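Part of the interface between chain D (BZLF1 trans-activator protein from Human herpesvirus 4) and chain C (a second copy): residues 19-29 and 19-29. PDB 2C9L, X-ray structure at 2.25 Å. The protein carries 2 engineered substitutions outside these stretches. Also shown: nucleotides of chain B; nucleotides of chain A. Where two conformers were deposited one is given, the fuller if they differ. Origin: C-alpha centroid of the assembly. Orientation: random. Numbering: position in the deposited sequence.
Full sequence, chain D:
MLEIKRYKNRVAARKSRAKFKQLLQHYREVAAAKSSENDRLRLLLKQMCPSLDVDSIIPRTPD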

ATOM      1  N   LYS D  19       5.119   7.905 -14.007  1.00 24.94           N
ATOM      2  CA  LYS D  19       4.431   8.556 -12.897  1.00 29.36           C
ATOM      3  C   LYS D  19       3.483   7.572 -12.220  1.00 27.77           C
ATOM      4  O   LYS D  19       3.506   7.412 -10.997  1.00 30.66           O
ATOM      5  CB  LYS D  19       3.652   9.770 -13.355  1.00 28.36           C
ATOM      6  CG  LYS D  19       2.678  10.297 -12.310  1.00 48.76           C
ATOM      7  CD  LYS D  19       1.774  11.392 -12.868  1.00 55.03           C
ATOM      8  CE  LYS D  19       0.666  11.724 -11.880  1.00 60.73           C
ATOM      9  NZ  LYS D  19      -0.272  12.748 -12.406  1.00 62.88           N
ATOM     10  N   PHE D  20       2.666   6.908 -13.030  0.50 37.82           N
ATOM     11  CA  PHE D  20       1.706   5.934 -12.538  0.50 31.70           C
ATOM     12  C   PHE D  20       2.407   4.729 -11.930  0.50 35.63           C
ATOM     13  O   PHE D  20       2.077   4.303 -10.824  0.50 30.50           O
ATOM     14  CB  PHE D  20       0.805   5.461 -13.681  0.50 35.91           C
ATOM     15  CG  PHE D  20      -0.160   4.382 -13.284  0.50 29.83           C
ATOM     16  CD1 PHE D  20      -1.321   4.689 -12.585  0.50 38.34           C
ATOM     17  CD2 PHE D  20       0.098   3.053 -13.601  0.50 36.35           C
ATOM     18  CE1 PHE D  20      -2.214   3.687 -12.207  0.50 28.85           C
ATOM     19  CE2 PHE D  20      -0.788   2.042 -13.226  0.50 47.12           C
ATOM     20  CZ  PHE D  20      -1.947   2.362 -12.528  0.50 43.11           C
ATOM     21  N   LYS D  21       3.370   4.178 -12.664  1.00 25.42           N
ATOM     22  CA  LYS D  21       4.107   3.009 -12.202  1.00 19.74           C
ATOM     23  C   LYS D  21       4.796   3.348 -10.873  1.00 25.50           C
ATOM     24  O   LYS D  21       4.821   2.533  -9.954  1.00 25.26           O
ATOM     25  CB  LYS D  21       5.164   2.589 -13.231  1.00 31.63           C
ATOM     26  CG  LYS D  21       4.621   1.903 -14.482  1.00 30.51           C
ATOM     27  CD  LYS D  21       3.896   0.621 -14.121  1.00 45.04           C
ATOM     28  CE  LYS D  21       3.463  -0.143 -15.367  1.00 46.80           C
ATOM     29  NZ  LYS D  21       2.771  -1.413 -15.001  1.00 55.95           N
ATOM     30  N   GLN D  22       5.345   4.556 -10.781  1.00 20.07           N
ATOM     31  CA  GLN D  22       6.024   4.991  -9.561  1.00 34.70           C
ATOM     32  C   GLN D  22       5.035   5.096  -8.403  1.00 35.34           C
ATOM     33  O   GLN D  22       5.305   4.605  -7.310  1.00 34.75           O
ATOM     34  CB  GLN D  22       6.713   6.346  -9.784  1.00 29.99           C
ATOM     35  CG  GLN D  22       7.880   6.289 -10.762  1.00 36.97           C
ATOM     36  CD  GLN D  22       8.729   7.548 -10.733  1.00 58.09           C
ATOM     37  OE1 GLN D  22       9.343   7.870  -9.714  1.00 55.96           O
ATOM     38  NE2 GLN D  22       8.769   8.266 -11.854  1.00 50.73           N
ATOM     39  N   LEU D  23       3.890   5.727  -8.650  1.00 35.69           N
ATOM     40  CA  LEU D  23       2.862   5.866  -7.623  1.00 37.48           C
ATOM     41  C   LEU D  23       2.497   4.503  -7.069  1.00 30.29           C
ATOM     42  O   LEU D  23       2.467   4.301  -5.859  1.00 30.82           O
ATOM     43  CB  LEU D  23       1.602   6.522  -8.193  1.00 41.78           C
ATOM     44  CG  LEU D  23       1.502   8.044  -8.096  1.00 45.89           C
ATOM     45  CD1 LEU D  23       0.192   8.511  -8.730  1.00 39.28           C
ATOM     46  CD2 LEU D  23       1.566   8.465  -6.630  1.00 36.77           C
ATOM     47  N   LEU D  24       2.241   3.565  -7.972  1.00 30.50           N
ATOM     48  CA  LEU D  24       1.866   2.213  -7.595  1.00 34.36           C
ATOM     49  C   LEU D  24       2.935   1.536  -6.761  1.00 31.74           C
ATOM     50  O   LEU D  24       2.633   0.907  -5.750  1.00 36.71           O
ATOM     51  CB  LEU D  24       1.580   1.370  -8.840  1.00 32.21           C
ATOM     52  CG  LEU D  24       1.436  -0.128  -8.564  1.00 36.68           C
ATOM     53  CD1 LEU D  24       0.289  -0.371  -7.595  1.00 41.60           C
ATOM     54  CD2 LEU D  24       1.203  -0.867  -9.874  1.00 48.34           C
ATOM     55  N   GLN D  25       4.186   1.657  -7.193  1.00 38.04           N
ATOM     56  CA  GLN D  25       5.295   1.062  -6.465  1.00 32.20           C
ATOM     57  C   GLN D  25       5.384   1.737  -5.097  1.00 25.50           C
ATOM     58  O   GLN D  25       5.568   1.076  -4.085  1.00 28.82           O
ATOM     59  CB  GLN D  25       6.601   1.262  -7.242  1.00 47.58           C
ATOM     60  CG  GLN D  25       7.825   0.576  -6.638  1.00 38.64           C
ATOM     61  CD  GLN D  25       9.077   0.805  -7.473  1.00 51.74           C
ATOM     62  OE1 GLN D  25       9.427   1.943  -7.778  1.00 62.78           O
ATOM     63  NE2 GLN D  25       9.755  -0.276  -7.846  1.00 37.13           N
ATOM     64  N   HIS D  26       5.232   3.054  -5.074  1.00 26.83           N
ATOM     65  CA  HIS D  26       5.283   3.816  -3.820  1.00 27.20           C
ATOM     66  C   HIS D  26       4.263   3.331  -2.780  1.00 40.56           C
ATOM     67  O   HIS D  26       4.625   3.016  -1.640  1.00 38.59           O
ATOM     68  CB  HIS D  26       5.055   5.299  -4.114  1.00 26.14           C
ATOM     69  CG  HIS D  26       4.951   6.152  -2.890  1.00 50.96           C
ATOM     70  ND1 HIS D  26       6.014   6.367  -2.039  1.00 54.70           N
ATOM     71  CD2 HIS D  26       3.912   6.855  -2.378  1.00 50.01           C
ATOM     72  CE1 HIS D  26       5.635   7.164  -1.056  1.00 52.31           C
ATOM     73  NE2 HIS D  26       4.364   7.475  -1.238  1.00 56.26           N
ATOM     74  N   TYR D  27       2.987   3.275  -3.163  1.00 35.78           N
ATOM     75  CA  TYR D  27       1.952   2.827  -2.235  1.00 29.61           C
ATOM     76  C   TYR D  27       2.234   1.414  -1.769  1.00 30.56           C
ATOM     77  O   TYR D  27       2.054   1.085  -0.595  1.00 35.18           O
ATOM     78  CB  TYR D  27       0.570   2.884  -2.895  1.00 40.53           C
ATOM     79  CG  TYR D  27       0.066   4.287  -3.129  1.00 37.99           C
ATOM     80  CD1 TYR D  27      -0.599   4.618  -4.308  1.00 45.86           C
ATOM     81  CD2 TYR D  27       0.272   5.293  -2.185  1.00 37.18           C
ATOM     82  CE1 TYR D  27      -1.038   5.917  -4.549  1.00 51.93           C
ATOM     83  CE2 TYR D  27      -0.165   6.598  -2.415  1.00 49.59           C
ATOM     84  CZ  TYR D  27      -0.817   6.900  -3.603  1.00 54.02           C
ATOM     85  OH  TYR D  27      -1.236   8.188  -3.859  1.00 63.35           O
ATOM     86  N   ARG D  28       2.703   0.579  -2.688  1.00 28.81           N
ATOM     87  CA  ARG D  28       3.002  -0.807  -2.368  1.00 30.58           C
ATOM     88  C   ARG D  28       4.065  -0.873  -1.274  1.00 36.86           C
ATOM     89  O   ARG D  28       3.958  -1.664  -0.325  1.00 28.98           O
ATOM     90  CB  ARG D  28       3.486  -1.528  -3.624  1.00 39.50           C
ATOM     91  CG  ARG D  28       2.907  -2.915  -3.820  1.00 56.94           C
ATOM     92  CD  ARG D  28       3.322  -3.494  -5.171  1.00 59.87           C
ATOM     93  NE  ARG D  28       2.709  -4.796  -5.417  1.00 76.67           N
ATOM     94  CZ  ARG D  28       2.939  -5.546  -6.490  1.00 87.20           C
ATOM     95  NH1 ARG D  28       3.772  -5.126  -7.431  1.00 91.63           N
ATOM     96  NH2 ARG D  28       2.337  -6.722  -6.618  1.00 91.54           N
ATOM     97  N   GLU D  29       5.088  -0.034  -1.411  1.00 34.13           N
ATOM     98  CA  GLU D  29       6.173   0.014  -0.439  1.00 41.40           C
ATOM     99  C   GLU D  29       5.665   0.543   0.898  1.00 38.07           C
ATOM    100  O   GLU D  29       5.977  -0.013   1.950  1.00 40.87           O
ATOM    101  CB  GLU D  29       7.328   0.867  -0.991  1.00 46.81           C
ATOM    102  CG  GLU D  29       8.074   0.157  -2.138  1.00 53.68           C
ATOM    103  CD  GLU D  29       9.029   1.052  -2.930  1.00 59.89           C
ATOM    104  OE1 GLU D  29       9.802   0.507  -3.748  1.00 55.11           O
ATOM    105  OE2 GLU D  29       9.008   2.288  -2.754  1.00 57.90           O
TER
ATOM    106  P    DT B   7      -1.193  -7.782 -16.742  1.00 33.07           P
ATOM    107  OP1  DT B   7      -0.652  -7.828 -15.353  1.00 39.62           O
ATOM    108  OP2  DT B   7      -2.507  -7.120 -16.996  1.00 25.57           O
ATOM    109  O5'  DT B   7      -0.114  -7.115 -17.715  1.00 33.42           O
ATOM    110  C5'  DT B   7       1.204  -7.668 -17.737  1.00 30.76           C
ATOM    111  C4'  DT B   7       2.156  -6.911 -18.638  1.00 32.42           C
ATOM    112  O4'  DT B   7       1.939  -7.224 -20.038  1.00 22.53           O
ATOM    113  C3'  DT B   7       2.004  -5.388 -18.571  1.00 27.55           C
ATOM    114  O3'  DT B   7       3.264  -4.787 -18.831  1.00 36.96           O
ATOM    115  C2'  DT B   7       1.077  -5.061 -19.738  1.00 22.07           C
ATOM    116  C1'  DT B   7       1.630  -6.028 -20.743  1.00 16.33           C
ATOM    117  N1   DT B   7       0.872  -6.340 -21.955  1.00 33.23           N
ATOM    118  C2   DT B   7       1.570  -6.547 -23.129  1.00 35.43           C
ATOM    119  O2   DT B   7       2.780  -6.475 -23.210  1.00 26.63           O
ATOM    120  N3   DT B   7       0.783  -6.844 -24.205  1.00 27.03           N
ATOM    121  C4   DT B   7      -0.599  -6.952 -24.220  1.00 30.44           C
ATOM    122  O4   DT B   7      -1.167  -7.231 -25.249  1.00 20.34           O
ATOM    123  C5   DT B   7      -1.257  -6.714 -22.959  1.00 29.57           C
ATOM    124  C7   DT B   7      -2.755  -6.809 -22.878  1.00 21.08           C
ATOM    125  C6   DT B   7      -0.494  -6.418 -21.909  1.00 17.31           C
ATOM    126  P    DG B   8       3.895  -3.734 -17.793  1.00 29.83           P
ATOM    127  OP1  DG B   8       4.502  -4.564 -16.729  1.00 32.42           O
ATOM    128  OP2  DG B   8       2.928  -2.696 -17.450  1.00 24.86           O
ATOM    129  O5'  DG B   8       5.023  -3.050 -18.679  1.00 34.44           O
ATOM    130  C5'  DG B   8       6.132  -3.837 -19.104  1.00 25.76           C
ATOM    131  C4'  DG B   8       6.781  -3.258 -20.340  1.00 24.50           C
ATOM    132  O4'  DG B   8       5.999  -3.605 -21.511  1.00 20.05           O
ATOM    133  C3'  DG B   8       6.871  -1.727 -20.364  1.00 13.85           C
ATOM    134  O3'  DG B   8       8.071  -1.353 -21.073  1.00 22.03           O
ATOM    135  C2'  DG B   8       5.590  -1.301 -21.087  1.00 15.12           C
ATOM    136  C1'  DG B   8       5.445  -2.420 -22.110  1.00 12.05           C
ATOM    137  N9   DG B   8       4.101  -2.720 -22.594  1.00 28.90           N
ATOM    138  C8   DG B   8       2.962  -2.814 -21.836  1.00 30.08           C
ATOM    139  N7   DG B   8       1.910  -3.149 -22.532  1.00 31.33           N
ATOM    140  C5   DG B   8       2.380  -3.275 -23.836  1.00 33.93           C
ATOM    141  C6   DG B   8       1.694  -3.632 -25.038  1.00 33.34           C
ATOM    142  O6   DG B   8       0.525  -3.947 -25.175  1.00 20.93           O
ATOM    143  N1   DG B   8       2.538  -3.609 -26.147  1.00 20.80           N
ATOM    144  C2   DG B   8       3.881  -3.303 -26.102  1.00 31.65           C
ATOM    145  N2   DG B   8       4.533  -3.330 -27.279  1.00 21.13           N
ATOM    146  N3   DG B   8       4.536  -2.992 -24.985  1.00 20.09           N
ATOM    147  C4   DG B   8       3.726  -2.994 -23.897  1.00 26.69           C
ATOM    148  P    DG A   8      -5.680   8.140 -17.808  1.00 45.53           P
ATOM    149  OP1  DG A   8      -6.507   8.265 -16.583  1.00 56.12           O
ATOM    150  OP2  DG A   8      -4.463   7.300 -17.774  1.00 47.52           O
ATOM    151  O5'  DG A   8      -6.616   7.645 -18.997  1.00 49.75           O
ATOM    152  C5'  DG A   8      -7.723   8.467 -19.376  1.00 41.68           C
ATOM    153  C4'  DG A   8      -8.320   8.064 -20.709  1.00 43.97           C
ATOM    154  O4'  DG A   8      -7.470   8.473 -21.813  1.00 39.12           O
ATOM    155  C3'  DG A   8      -8.477   6.556 -20.890  1.00 38.03           C
ATOM    156  O3'  DG A   8      -9.679   6.257 -21.603  1.00 51.52           O
ATOM    157  C2'  DG A   8      -7.207   6.134 -21.619  1.00 38.93           C
ATOM    158  C1'  DG A   8      -6.978   7.319 -22.521  1.00 30.74           C
ATOM    159  N9   DG A   8      -5.589   7.549 -22.913  1.00 39.15           N
ATOM    160  C8   DG A   8      -4.511   7.586 -22.078  1.00 24.86           C
ATOM    161  N7   DG A   8      -3.395   7.835 -22.699  1.00 36.53           N
ATOM    162  C5   DG A   8      -3.759   7.960 -24.030  1.00 35.32           C
ATOM    163  C6   DG A   8      -2.970   8.236 -25.173  1.00 40.16           C
ATOM    164  O6   DG A   8      -1.760   8.446 -25.231  1.00 32.20           O
ATOM    165  N1   DG A   8      -3.736   8.258 -26.332  1.00 33.05           N
ATOM    166  C2   DG A   8      -5.094   8.045 -26.380  1.00 32.14           C
ATOM    167  N2   DG A   8      -5.667   8.087 -27.592  1.00 26.52           N
ATOM    168  N3   DG A   8      -5.838   7.805 -25.320  1.00 31.30           N
ATOM    169  C4   DG A   8      -5.112   7.775 -24.187  1.00 34.23           C
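Chain C (19-29) KFKQLLQHYRE

Both stretches are continuous α-helix, on the evidence of helical phi/psi values throughout, near -60/-45 in chain D and more spread in chain C, and an unbroken series of i to i+4 backbone hydrogen bonds, from Leu23(C) N to Lys19(C) O (3.1 Å) through Glu29(C) N to Gln25(C) O (3.2 Å), with the same pattern in chain D. Chain C runs in the same general direction as chain D: the helix axes cross at 32° and approach to 8.4 Å. The register is that of equivalent residues facing each other, with CA of Leu24(D) 5.3 Å from CA of Leu24(C) and CA of Tyr27(D) 5.6 Å from CA of Tyr27(C). Together the two surfaces bury 713 Å².

Along chain D, the first contact is Phe20(D), whose CA-to-CB bond points toward chain C. With chi1 at t, its ring reaches Leu24(C), CE1 to CD2 being 3.4 Å, and its CE2 lies 3.8 Å from CB of Phe20(C). The carbonyl O of Phe20(C) meets the ring edge, 3.3 Å from CZ of Phe20(D). In the conformers given, the Phe20(C) side chain takes a different rotamer, m, so these two rings are not placed alike.

Lys21(D) starts away from the partner, but its end returns. Its NZ stands over the face of the Phe20(C) ring, 3.8 Å from the centroid and 25° off the normal, a cation-pi arrangement; the same NZ donates a hydrogen bond to OP2 of DG8 of chain B at 2.8 Å. One ammonium group thus links the dimer contact to the DNA backbone.

Leu23(D) and Leu24(D) help form the hole for Leu24(C), which is completed by Phe20(D) and Tyr27(D). CD1 of Leu24(C) lies 4.0 Å from CB of Leu23(D), 4.0 Å from CB of Leu24(D) and 3.6 Å from CD1 of Tyr27(D), so one methyl touches three of the four walls. In return, CD1 of Leu24(D) packs 3.8 Å from CD2 of Tyr27(C).

At Tyr27(D) the helices remain close enough for CB to lie 3.9 Å from CB of Tyr27(C). The tyrosine rings are each covered by an arginine of the other chain through CH-pi contacts: CG of Arg28(C) is 3.8 Å from the Tyr27(D) centroid, 24° off the normal, and CG of Arg28(D) is 3.9 Å from the Tyr27(C) centroid, only 5° off. These contacts engage the aliphatic part of each arginine. No hydrogen bond crosses between the stretches, so the contact rests on apolar packing and ring interactions.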

ATOM      1  N   LYS C  19      -7.213  -3.203 -14.811  1.00 27.51           N
ATOM      2  CA  LYS C  19      -6.598  -3.982 -13.747  1.00 28.53           C
ATOM      3  C   LYS C  19      -5.518  -3.169 -13.026  1.00 37.34           C
ATOM      4  O   LYS C  19      -5.372  -3.263 -11.809  1.00 30.64           O
ATOM      5  CB  LYS C  19      -5.963  -5.252 -14.298  1.00 28.03           C
ATOM      6  CG  LYS C  19      -5.216  -6.049 -13.235  1.00 39.53           C
ATOM      7  CD  LYS C  19      -4.382  -7.168 -13.840  1.00 51.25           C
ATOM      8  CE  LYS C  19      -3.393  -7.726 -12.817  1.00 62.00           C
ATOM      9  NZ  LYS C  19      -2.477  -8.754 -13.392  1.00 48.69           N
ATOM     10  N   PHE C  20      -4.754  -2.378 -13.771  0.50 28.90           N
ATOM     11  CA  PHE C  20      -3.708  -1.574 -13.147  0.50 33.89           C
ATOM     12  C   PHE C  20      -4.284  -0.393 -12.374  0.50 36.10           C
ATOM     13  O   PHE C  20      -3.781  -0.047 -11.309  0.50 23.09           O
ATOM     14  CB  PHE C  20      -2.695  -1.098 -14.193  0.50 26.52           C
ATOM     15  CG  PHE C  20      -1.625  -2.111 -14.492  0.50 30.82           C
ATOM     16  CD1 PHE C  20      -0.756  -2.535 -13.489  0.50 27.88           C
ATOM     17  CD2 PHE C  20      -1.491  -2.654 -15.764  0.50 29.77           C
ATOM     18  CE1 PHE C  20       0.229  -3.485 -13.748  0.50 24.42           C
ATOM     19  CE2 PHE C  20      -0.511  -3.605 -16.034  0.50 35.82           C
ATOM     20  CZ  PHE C  20       0.351  -4.022 -15.023  0.50 32.98           C
ATOM     21  N   LYS C  21      -5.336   0.223 -12.906  1.00 29.62           N
ATOM     22  CA  LYS C  21      -5.979   1.337 -12.216  1.00 37.41           C
ATOM     23  C   LYS C  21      -6.584   0.886 -10.880  1.00 32.39           C
ATOM     24  O   LYS C  21      -6.497   1.602  -9.884  1.00 43.04           O
ATOM     25  CB  LYS C  21      -7.072   1.955 -13.090  1.00 39.86           C
ATOM     26  CG  LYS C  21      -6.549   2.777 -14.255  1.00 48.84           C
ATOM     27  CD  LYS C  21      -5.777   3.993 -13.770  1.00 56.08           C
ATOM     28  CE  LYS C  21      -5.291   4.847 -14.934  1.00 62.90           C
ATOM     29  NZ  LYS C  21      -4.589   6.084 -14.476  1.00 62.52           N
ATOM     30  N   GLN C  22      -7.192  -0.296 -10.859  1.00 27.28           N
ATOM     31  CA  GLN C  22      -7.790  -0.805  -9.629  1.00 35.26           C
ATOM     32  C   GLN C  22      -6.708  -1.208  -8.632  1.00 37.74           C
ATOM     33  O   GLN C  22      -6.878  -1.070  -7.423  1.00 33.30           O
ATOM     34  CB  GLN C  22      -8.697  -2.002  -9.930  1.00 38.04           C
ATOM     35  CG  GLN C  22      -8.001  -3.196 -10.566  1.00 55.22           C
ATOM     36  CD  GLN C  22      -7.406  -4.152  -9.549  1.00 70.58           C
ATOM     37  OE1 GLN C  22      -6.787  -5.160  -9.913  1.00 53.93           O
ATOM     38  NE2 GLN C  22      -7.596  -3.850  -8.267  1.00 78.58           N
ATOM     39  N   LEU C  23      -5.585  -1.690  -9.150  1.00 29.61           N
ATOM     40  CA  LEU C  23      -4.482  -2.108  -8.304  1.00 33.91           C
ATOM     41  C   LEU C  23      -3.945  -0.894  -7.555  1.00 29.29           C
ATOM     42  O   LEU C  23      -3.665  -0.969  -6.361  1.00 22.90           O
ATOM     43  CB  LEU C  23      -3.395  -2.748  -9.161  1.00 39.30           C
ATOM     44  CG  LEU C  23      -2.488  -3.798  -8.518  1.00 55.28           C
ATOM     45  CD1 LEU C  23      -3.324  -4.866  -7.816  1.00 40.84           C
ATOM     46  CD2 LEU C  23      -1.619  -4.424  -9.613  1.00 40.61           C
ATOM     47  N   LEU C  24      -3.834   0.228  -8.259  1.00 23.93           N
ATOM     48  CA  LEU C  24      -3.356   1.473  -7.670  1.00 34.29           C
ATOM     49  C   LEU C  24      -4.335   2.007  -6.623  1.00 38.35           C
ATOM     50  O   LEU C  24      -3.930   2.565  -5.598  1.00 31.01           O
ATOM     51  CB  LEU C  24      -3.176   2.545  -8.742  1.00 27.14           C
ATOM     52  CG  LEU C  24      -2.773   3.901  -8.157  1.00 37.53           C
ATOM     53  CD1 LEU C  24      -1.319   3.838  -7.707  1.00 43.24           C
ATOM     54  CD2 LEU C  24      -2.970   5.000  -9.189  1.00 42.94           C
ATOM     55  N   GLN C  25      -5.624   1.857  -6.905  1.00 35.78           N
ATOM     56  CA  GLN C  25      -6.672   2.323  -6.003  1.00 33.58           C
ATOM     57  C   GLN C  25      -6.627   1.473  -4.736  1.00 30.14           C
ATOM     58  O   GLN C  25      -6.769   1.979  -3.629  1.00 30.63           O
ATOM     59  CB  GLN C  25      -8.035   2.189  -6.694  1.00 35.54           C
ATOM     60  CG  GLN C  25      -9.161   3.049  -6.126  1.00 49.39           C
ATOM     61  CD  GLN C  25      -9.719   2.526  -4.821  1.00 69.24           C
ATOM     62  OE1 GLN C  25     -10.088   1.355  -4.713  1.00 77.75           O
ATOM     63  NE2 GLN C  25      -9.799   3.399  -3.820  1.00 78.55           N
ATOM     64  N   HIS C  26      -6.401   0.179  -4.922  1.00 27.75           N
ATOM     65  CA  HIS C  26      -6.334  -0.785  -3.832  1.00 30.85           C
ATOM     66  C   HIS C  26      -5.171  -0.546  -2.861  1.00 38.22           C
ATOM     67  O   HIS C  26      -5.358  -0.530  -1.640  1.00 32.91           O
ATOM     68  CB  HIS C  26      -6.228  -2.193  -4.419  1.00 29.40           C
ATOM     69  CG  HIS C  26      -6.042  -3.265  -3.393  1.00 44.28           C
ATOM     70  ND1 HIS C  26      -7.080  -3.760  -2.634  1.00 51.32           N
ATOM     71  CD2 HIS C  26      -4.934  -3.936  -2.997  1.00 45.67           C
ATOM     72  CE1 HIS C  26      -6.620  -4.691  -1.816  1.00 48.99           C
ATOM     73  NE2 HIS C  26      -5.321  -4.817  -2.017  1.00 49.22           N
ATOM     74  N   TYR C  27      -3.968  -0.368  -3.393  1.00 33.81           N
ATOM     75  CA  TYR C  27      -2.806  -0.149  -2.529  1.00 29.07           C
ATOM     76  C   TYR C  27      -2.808   1.217  -1.870  1.00 31.51           C
ATOM     77  O   TYR C  27      -2.169   1.426  -0.837  1.00 30.21           O
ATOM     78  CB  TYR C  27      -1.510  -0.371  -3.318  1.00 41.63           C
ATOM     79  CG  TYR C  27      -1.202  -1.844  -3.497  1.00 47.70           C
ATOM     80  CD1 TYR C  27      -1.049  -2.676  -2.387  1.00 53.13           C
ATOM     81  CD2 TYR C  27      -1.117  -2.416  -4.764  1.00 53.80           C
ATOM     82  CE1 TYR C  27      -0.826  -4.041  -2.531  1.00 63.84           C
ATOM     83  CE2 TYR C  27      -0.892  -3.787  -4.920  1.00 63.81           C
ATOM     84  CZ  TYR C  27      -0.751  -4.591  -3.796  1.00 62.24           C
ATOM     85  OH  TYR C  27      -0.546  -5.946  -3.927  1.00 73.03           O
ATOM     86  N   ARG C  28      -3.541   2.149  -2.464  1.00 28.67           N
ATOM     87  CA  ARG C  28      -3.644   3.490  -1.912  1.00 32.46           C
ATOM     88  C   ARG C  28      -4.493   3.383  -0.629  1.00 37.31           C
ATOM     89  O   ARG C  28      -4.192   4.013   0.386  1.00 30.56           O
ATOM     90  CB  ARG C  28      -4.329   4.388  -2.932  1.00 23.77           C
ATOM     91  CG  ARG C  28      -4.121   5.875  -2.781  1.00 35.26           C
ATOM     92  CD  ARG C  28      -4.950   6.598  -3.841  1.00 43.49           C
ATOM     93  NE  ARG C  28      -4.270   7.758  -4.414  1.00 73.51           N
ATOM     94  CZ  ARG C  28      -4.028   8.891  -3.763  1.00 80.90           C
ATOM     95  NH1 ARG C  28      -4.413   9.032  -2.502  1.00 83.86           N
ATOM     96  NH2 ARG C  28      -3.398   9.886  -4.376  1.00 80.67           N
ATOM     97  N   GLU C  29      -5.540   2.559  -0.687  1.00 27.94           N
ATOM     98  CA  GLU C  29      -6.456   2.350   0.439  1.00 37.41           C
ATOM     99  C   GLU C  29      -5.829   1.525   1.558  1.00 32.90           C
ATOM    100  O   GLU C  29      -6.007   1.832   2.730  1.00 35.32           O
ATOM    101  CB  GLU C  29      -7.728   1.631  -0.024  1.00 38.55           C
ATOM    102  CG  GLU C  29      -8.524   2.352  -1.088  1.00 58.51           C
ATOM    103  CD  GLU C  29      -9.792   1.603  -1.462  1.00 72.59           C
ATOM    104  OE1 GLU C  29      -9.707   0.384  -1.730  1.00 77.85           O
ATOM    105  OE2 GLU C  29     -10.870   2.234  -1.497  1.00 79.36           O
TER